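Local coordinates for polyprenyl synthetase (Nonlabens dokdonensis, PDB 6KD7), which makes geranylgeranyl pyrophosphate as a magnesium-dependent prenyltransferase of the FPP/GGPP synthase family, lengthening allylic diphosphates with isopentenyl diphosphate, at the interface of chains A and B and the interface of chains A and C. Sequence-based numbering; all coordinates share one arbitrary frame. Chains: chain A/B/C, Polyprenyl synthetase.

Contact 1: the interface of chains A and B. Residues chain A 141-142, 144-146, 149; chain B 23-24, 26-27, 105.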
# COMPACT_ATOMS: atom_id res chain seq x y z
N CYS A 141 28.08 12.00 11.84
CA CYS A 141 27.40 11.79 10.52
C CYS A 141 28.15 10.71 9.71
O CYS A 141 27.50 9.78 9.15
CB CYS A 141 27.27 13.08 9.72
SG CYS A 141 26.20 14.30 10.52
N GLU A 142 29.47 10.77 9.68
CA GLU A 142 30.28 9.80 8.92
C GLU A 142 30.09 8.42 9.53
O GLU A 142 29.98 7.45 8.78
CB GLU A 142 31.76 10.18 8.88
CG GLU A 142 32.00 11.49 8.17
CD GLU A 142 33.46 11.93 8.10
OE1 GLU A 142 34.29 11.20 8.67
OE2 GLU A 142 33.74 13.00 7.48
N GLN A 144 27.53 7.20 11.08
CA GLN A 144 26.16 6.78 10.71
C GLN A 144 26.23 6.23 9.29
O GLN A 144 25.69 5.11 9.06
CB GLN A 144 25.15 7.92 10.73
CG GLN A 144 24.67 8.32 12.12
CD GLN A 144 23.95 7.20 12.84
OE1 GLN A 144 23.52 6.20 12.22
NE2 GLN A 144 23.81 7.36 14.16
N GLN A 145 26.88 6.96 8.39
CA GLN A 145 26.90 6.52 6.97
C GLN A 145 27.67 5.21 6.85
O GLN A 145 27.23 4.38 6.08
CB GLN A 145 27.52 7.53 6.04
CG GLN A 145 27.42 7.13 4.57
CD GLN A 145 26.00 6.93 4.11
OE1 GLN A 145 25.11 7.74 4.38
NE2 GLN A 145 25.77 5.78 3.48
N HIS A 146 28.78 5.05 7.56
CA HIS A 146 29.56 3.80 7.52
C HIS A 146 28.64 2.66 7.98
O HIS A 146 28.68 1.59 7.38
CB HIS A 146 30.82 3.88 8.39
CG HIS A 146 31.89 4.73 7.80
ND1 HIS A 146 32.49 5.78 8.48
CD2 HIS A 146 32.45 4.70 6.59
CE1 HIS A 146 33.37 6.37 7.70
NE2 HIS A 146 33.36 5.72 6.55
N ASP A 149 26.40 1.78 5.22
CA ASP A 149 27.16 1.11 4.15
C ASP A 149 27.41 -0.35 4.54
O ASP A 149 27.39 -1.22 3.65
CB ASP A 149 28.45 1.86 3.83
CG ASP A 149 28.25 3.25 3.25
OD1 ASP A 149 27.12 3.58 2.80
OD2 ASP A 149 29.20 4.03 3.32
N GLU B 23 34.67 11.25 1.06
CA GLU B 23 34.45 9.91 1.67
C GLU B 23 33.87 10.05 3.08
O GLU B 23 34.40 10.85 3.83
CB GLU B 23 35.74 9.11 1.66
CG GLU B 23 36.13 8.62 0.28
CD GLU B 23 37.54 8.07 0.21
OE1 GLU B 23 37.87 7.42 -0.80
OE2 GLU B 23 38.31 8.31 1.16
N PRO B 24 32.84 9.27 3.48
CA PRO B 24 32.18 8.27 2.63
C PRO B 24 31.25 8.86 1.57
O PRO B 24 30.54 9.76 1.87
CB PRO B 24 31.41 7.41 3.63
CG PRO B 24 31.05 8.37 4.72
CD PRO B 24 32.23 9.31 4.80
N GLY B 26 28.47 7.85 0.28
CA GLY B 26 27.04 7.82 0.65
C GLY B 26 26.60 9.08 1.40
O GLY B 26 25.38 9.42 1.40
N LEU B 27 27.54 9.73 2.08
CA LEU B 27 27.24 10.99 2.79
C LEU B 27 27.49 12.20 1.87
O LEU B 27 26.66 13.14 1.89
CB LEU B 27 28.13 11.04 4.02
CG LEU B 27 27.84 12.24 4.90
CD1 LEU B 27 26.42 12.12 5.48
CD2 LEU B 27 28.88 12.36 6.02
N LEU B 105 20.36 12.66 6.58
CA LEU B 105 21.73 12.61 7.13
C LEU B 105 22.63 13.57 6.37
O LEU B 105 23.40 14.30 7.03
CB LEU B 105 22.25 11.18 7.02
CG LEU B 105 23.64 10.99 7.61
CD1 LEU B 105 23.61 11.29 9.11
CD2 LEU B 105 24.11 9.58 7.36
O HOH W 1 29.66 5.56 1.20
O HOH W 2 23.48 10.33 3.67
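Helix 123-150 of chain A lies against the start of helix 25-35 and against helix 100-116 of chain B, in a two-fold interface of the kind that pairs the mainly helical prenyl synthases. Direct contact is by van der Waals packing, with no hydrogen bond directly between the chains among the residues here. B:Pro24, which follows a cis peptide bond, sets its ring among A:Glu142, A:Gln145, A:His146 and A:Asp149: its CG meets the CG methylene of A:Gln145 at 3.8 Å, while CB turns to the imidazole NE2 of A:His146, the two side chains crossing at about a right angle. The side chains of B:Leu27 and A:Glu142 also cross at about a right angle, CD2 of the leucine 3.9 Å from CG of the glutamate. B:Leu105, with CG anti to its backbone N (chi1 -178°), presents CD1 toward A:Cys141. Its other methyl, B:Leu105 CD2, lies 3.6 Å from A:Gln145 OE1.

Polar links between the chains run through water, organised by the side chain of A:Gln145. Its CG is anti to the backbone N and the chain bends at chi2 (59°), so that the amide lies over the backbone of B:Gly26. Within chain A, its NE2 donates to the carboxylate OD1 of A:Asp149 from above the carboxylate plane; this fixes the amide's rotation and leaves OE1 directed at water 2, shared with the carbonyl of B:Gly26. Water 1 joins A:Asp149 OD2 to the backbone amide B:Gly26 N, 2.7 Å from each.

Contact 2: the interface of chains A and B. Residues chain A 119, 121, 123, 126; chain B 123, 126-127, 130.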
# COMPACT_ATOMS: atom_id res chain seq x y z
N GLU A 119 27.10 30.50 23.35
CA GLU A 119 27.25 31.96 23.10
C GLU A 119 27.66 32.75 24.35
O GLU A 119 28.26 33.81 24.14
CB GLU A 119 25.99 32.58 22.48
CG GLU A 119 25.87 32.19 21.02
CD GLU A 119 24.55 32.47 20.32
OE1 GLU A 119 23.76 33.22 20.88
OE2 GLU A 119 24.42 32.05 19.14
N TYR A 121 29.98 31.90 26.41
CA TYR A 121 31.43 31.72 26.67
C TYR A 121 32.24 32.87 26.07
O TYR A 121 31.77 33.55 25.16
CB TYR A 121 31.89 30.32 26.28
CG TYR A 121 31.27 29.26 27.15
CD1 TYR A 121 31.72 29.05 28.44
CD2 TYR A 121 30.18 28.52 26.72
CE1 TYR A 121 31.13 28.11 29.26
CE2 TYR A 121 29.58 27.58 27.53
CZ TYR A 121 30.05 27.37 28.81
OH TYR A 121 29.47 26.45 29.61
N LYS A 123 35.28 34.63 23.91
CA LYS A 123 35.53 34.46 22.47
C LYS A 123 36.53 33.35 22.28
O LYS A 123 36.49 32.65 21.27
CB LYS A 123 35.97 35.80 21.85
CG LYS A 123 34.81 36.75 21.59
CD LYS A 123 35.17 38.22 21.34
CE LYS A 123 33.96 39.14 21.23
NZ LYS A 123 32.79 38.70 22.05
N PHE A 126 34.56 29.95 23.27
CA PHE A 126 33.56 29.90 22.18
C PHE A 126 34.18 29.30 20.93
O PHE A 126 33.66 28.31 20.43
CB PHE A 126 33.01 31.27 21.85
CG PHE A 126 31.92 31.21 20.83
CD1 PHE A 126 30.59 31.01 21.22
CD2 PHE A 126 32.23 31.33 19.48
CE1 PHE A 126 29.58 30.99 20.27
CE2 PHE A 126 31.21 31.32 18.53
CZ PHE A 126 29.89 31.15 18.93
N LYS B 123 38.70 35.52 16.02
CA LYS B 123 37.82 35.09 17.13
C LYS B 123 36.68 36.07 17.24
O LYS B 123 35.57 35.69 17.63
CB LYS B 123 38.63 34.94 18.42
CG LYS B 123 39.43 33.64 18.49
CD LYS B 123 40.55 33.58 19.53
CE LYS B 123 41.40 32.31 19.45
NZ LYS B 123 41.52 31.76 18.06
N PHE B 126 34.39 35.43 13.95
CA PHE B 126 33.90 34.07 14.23
C PHE B 126 32.71 34.12 15.17
O PHE B 126 31.65 33.62 14.82
CB PHE B 126 34.97 33.19 14.85
CG PHE B 126 34.51 31.77 15.03
CD1 PHE B 126 34.64 30.85 14.00
CD2 PHE B 126 33.92 31.39 16.23
CE1 PHE B 126 34.25 29.53 14.19
CE2 PHE B 126 33.53 30.07 16.41
CZ PHE B 126 33.70 29.15 15.40
N TYR B 127 32.85 34.83 16.28
CA TYR B 127 31.77 34.95 17.27
C TYR B 127 30.57 35.63 16.63
O TYR B 127 29.40 35.28 16.88
CB TYR B 127 32.22 35.63 18.57
CG TYR B 127 31.14 35.70 19.61
CD1 TYR B 127 30.96 34.67 20.51
CD2 TYR B 127 30.26 36.75 19.65
CE1 TYR B 127 29.95 34.70 21.46
CE2 TYR B 127 29.24 36.80 20.58
CZ TYR B 127 29.10 35.76 21.49
OH TYR B 127 28.08 35.80 22.37
N ASN B 130 28.82 33.39 13.82
CA ASN B 130 28.11 32.23 14.41
C ASN B 130 26.81 32.73 15.00
O ASN B 130 25.75 32.15 14.77
CB ASN B 130 28.90 31.47 15.46
CG ASN B 130 29.77 30.45 14.80
OD1 ASN B 130 30.90 30.77 14.41
ND2 ASN B 130 29.27 29.23 14.69
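The N-terminal turns of helix 123-150 from both chains meet near the two-fold axis, and the loop ahead of that helix in chain A brings the carbonyl of A:Glu119 to the tip of B:Tyr127. Where the helices converge, the two copies of Phe126 touch rim to rim, A:Phe126 CE2 lying 3.4 Å from B:Phe126 CE2, with the side chains crossing obliquely. A:Phe126 has CG anti to the backbone N (chi1 -175°), which carries its ring across to B:Tyr127. There the rings pack edge to face, planes 63° apart and centroids 4.7 Å from each other, and the tyrosine directs CD1 over the centre of the phenylalanine face. The CB of B:Asn130 comes in at the rim of A:Phe126, 3.6 Å from CZ.

B:Tyr127 likewise has CG anti to its backbone N and reaches past A:Phe126, so that its phenol OH donates to the backbone carbonyl O of A:Glu119 at 2.7 Å. The hydroxyl stands above the carbonyl plane, at a C=O...donor angle of 136°. Over one face of the phenol ring, offset toward the rim, the A:Lys123 amine NZ lies 4.3 Å from the ring centroid in a cation-pi arrangement, though this lysine is poorly ordered. Gripped at its hydroxyl and packed along its ring, B:Tyr127 ties the helix of one subunit to the preceding loop of the other and, with its symmetry twin, helps clamp this end of the dimer.

Contact 3: the interface of chains A and C. Residues chain A 254, 257, 261-262, 266, 269; chain C 87, 90-92, 220-221.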
# COMPACT_ATOMS: atom_id res chain seq x y z
N TRP A 254 22.67 -18.11 8.90
CA TRP A 254 21.65 -17.49 9.79
C TRP A 254 21.53 -16.01 9.44
O TRP A 254 20.43 -15.49 9.45
CB TRP A 254 22.03 -17.69 11.25
CG TRP A 254 21.63 -19.03 11.77
CD1 TRP A 254 22.45 -20.08 12.08
CD2 TRP A 254 20.28 -19.50 12.01
NE1 TRP A 254 21.72 -21.14 12.53
CE2 TRP A 254 20.38 -20.82 12.49
CE3 TRP A 254 19.01 -18.94 11.85
CZ2 TRP A 254 19.27 -21.58 12.84
CZ3 TRP A 254 17.90 -19.69 12.19
CH2 TRP A 254 18.03 -21.00 12.68
N LEU A 257 19.10 -14.81 6.58
CA LEU A 257 17.62 -14.78 6.72
C LEU A 257 17.18 -13.41 7.23
O LEU A 257 17.62 -13.01 8.32
CB LEU A 257 17.14 -15.88 7.67
CG LEU A 257 17.63 -17.28 7.35
CD1 LEU A 257 17.06 -18.24 8.34
CD2 LEU A 257 17.27 -17.68 5.92
N ASN A 261 10.96 -12.59 6.56
CA ASN A 261 10.72 -13.92 5.93
C ASN A 261 10.53 -14.98 7.02
O ASN A 261 10.49 -16.20 6.68
CB ASN A 261 11.82 -14.22 4.91
CG ASN A 261 11.79 -13.18 3.81
OD1 ASN A 261 10.70 -12.74 3.46
ND2 ASN A 261 12.94 -12.75 3.29
N MET A 262 10.37 -14.55 8.28
CA MET A 262 10.40 -15.48 9.44
C MET A 262 9.20 -15.22 10.35
O MET A 262 8.69 -14.10 10.35
CB MET A 262 11.71 -15.33 10.22
CG MET A 262 12.91 -15.43 9.32
SD MET A 262 14.49 -15.18 10.18
CE MET A 262 14.53 -16.69 11.12
N GLN A 266 10.70 -18.64 14.67
CA GLN A 266 11.92 -18.83 13.85
C GLN A 266 12.95 -17.80 14.31
O GLN A 266 14.15 -18.16 14.41
CB GLN A 266 11.58 -18.76 12.34
CG GLN A 266 10.83 -20.00 11.88
CD GLN A 266 10.18 -19.94 10.51
OE1 GLN A 266 9.79 -18.88 9.99
NE2 GLN A 266 10.06 -21.14 9.94
N GLU A 269 14.26 -18.90 17.59
CA GLU A 269 15.22 -20.01 17.41
C GLU A 269 16.53 -19.47 16.84
O GLU A 269 17.58 -20.01 17.18
CB GLU A 269 14.69 -21.18 16.59
CG GLU A 269 15.72 -22.28 16.46
CD GLU A 269 15.35 -23.50 15.65
OE1 GLU A 269 16.25 -24.25 15.27
OE2 GLU A 269 14.16 -23.69 15.41
N LEU C 87 10.28 -19.21 2.87
CA LEU C 87 11.41 -20.11 3.17
C LEU C 87 11.19 -21.46 2.48
O LEU C 87 10.04 -21.88 2.31
CB LEU C 87 11.47 -20.34 4.69
CG LEU C 87 11.93 -19.18 5.57
CD1 LEU C 87 12.10 -19.67 7.01
CD2 LEU C 87 13.22 -18.54 5.12
N GLY C 90 14.53 -24.12 5.31
CA GLY C 90 15.16 -23.25 6.31
C GLY C 90 15.89 -22.09 5.69
O GLY C 90 16.56 -21.38 6.46
N LYS C 91 15.81 -21.91 4.37
CA LYS C 91 16.54 -20.83 3.67
C LYS C 91 15.55 -20.00 2.87
O LYS C 91 14.41 -20.46 2.62
CB LYS C 91 17.65 -21.38 2.78
CG LYS C 91 18.76 -22.10 3.53
CD LYS C 91 20.09 -22.05 2.76
CE LYS C 91 21.26 -22.51 3.61
NZ LYS C 91 20.80 -23.51 4.61
N GLU C 92 15.93 -18.77 2.55
CA GLU C 92 15.05 -17.87 1.76
C GLU C 92 14.73 -18.52 0.41
O GLU C 92 15.61 -19.11 -0.21
CB GLU C 92 15.69 -16.50 1.56
CG GLU C 92 15.57 -15.65 2.82
CD GLU C 92 15.97 -14.20 2.69
OE1 GLU C 92 16.69 -13.88 1.72
OE2 GLU C 92 15.51 -13.39 3.57
N THR C 220 10.96 -26.40 13.78
CA THR C 220 10.84 -24.92 13.63
C THR C 220 11.15 -24.49 12.20
O THR C 220 10.41 -23.65 11.67
CB THR C 220 11.71 -24.20 14.67
OG1 THR C 220 11.32 -24.73 15.94
CG2 THR C 220 11.54 -22.70 14.65
N PHE C 221 12.19 -25.06 11.59
CA PHE C 221 12.59 -24.67 10.22
C PHE C 221 12.04 -25.69 9.23
O PHE C 221 12.39 -25.64 8.05
CB PHE C 221 14.07 -24.32 10.18
CG PHE C 221 14.30 -22.90 10.63
CD1 PHE C 221 14.43 -22.60 11.97
CD2 PHE C 221 14.30 -21.86 9.72
CE1 PHE C 221 14.59 -21.30 12.39
CE2 PHE C 221 14.47 -20.56 10.14
CZ PHE C 221 14.61 -20.28 11.48
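C:Phe221 is the apolar plug of this patch, inserted among A:Trp254, A:Leu257, A:Met262 and A:Gln266 of a second subunit of this mainly helical FPP/GGPP synthase family enzyme, in an A-C interface that may belong to the crystal or to a higher assembly. A:Trp254 brings the edge of its six-membered ring, CZ3 and CH2, to the phenylalanine; the planes stand 86° apart, and CZ3 is 3.4 Å from C:Phe221 CZ. The methyl CE of A:Met262, swung round by a bend at chi3 (71°), sits at the ring's edge, in plane. A:Leu257 comes tip to tip with C:Phe221 through CD1 and rests CD2 against the backbone of C:Gly90 and strand 91-92.

A:Gln266 packs CB on C:Phe221 CZ at 3.5 Å, with CG above one ring face, offset toward the rim. The extended chain then delivers the amide NE2 to the backbone carbonyl O of C:Thr220, a hydrogen bond of 3.1 Å in the carbonyl plane. C:Leu87 reaches tip to tip toward this amide and sets CG 3.5 Å from A:Asn261 O. An alanine in place of A:Gln266 would remove the CG methylene and the amide, and would probably loosen C:Phe221 and the C:Thr220 loop together.

Farther out, the A:Glu269 carboxylate OE2 lies 3.1 Å from the C:Thr220 hydroxyl OG1, a plausible hydrogen bond in a crowded, less reliable spot. At the opposite rim, the A:Asn261 amide ND2 donates to the C:Glu92 carboxylate OE2 at 2.7 Å, from above the carboxylate plane.

Contacts 1 and 2 belong to one two-fold interface between chains A and B, and their C-alpha centres are about 29 Å apart. Helix 123-150 of chain A serves both, its first turns in contact 2 and its far end in contact 1, and each contact recurs with the chains exchanged. Between C-alpha centres, contact 3 lies about 31 Å from contact 1 and about 57 Å from contact 2. It sets helices 248-254 and 264-281 and the stretch between them against strands 87-88 and 91-92 and the loop of C:Thr220 and C:Phe221, and may join dimers within the six-chain deposited assembly.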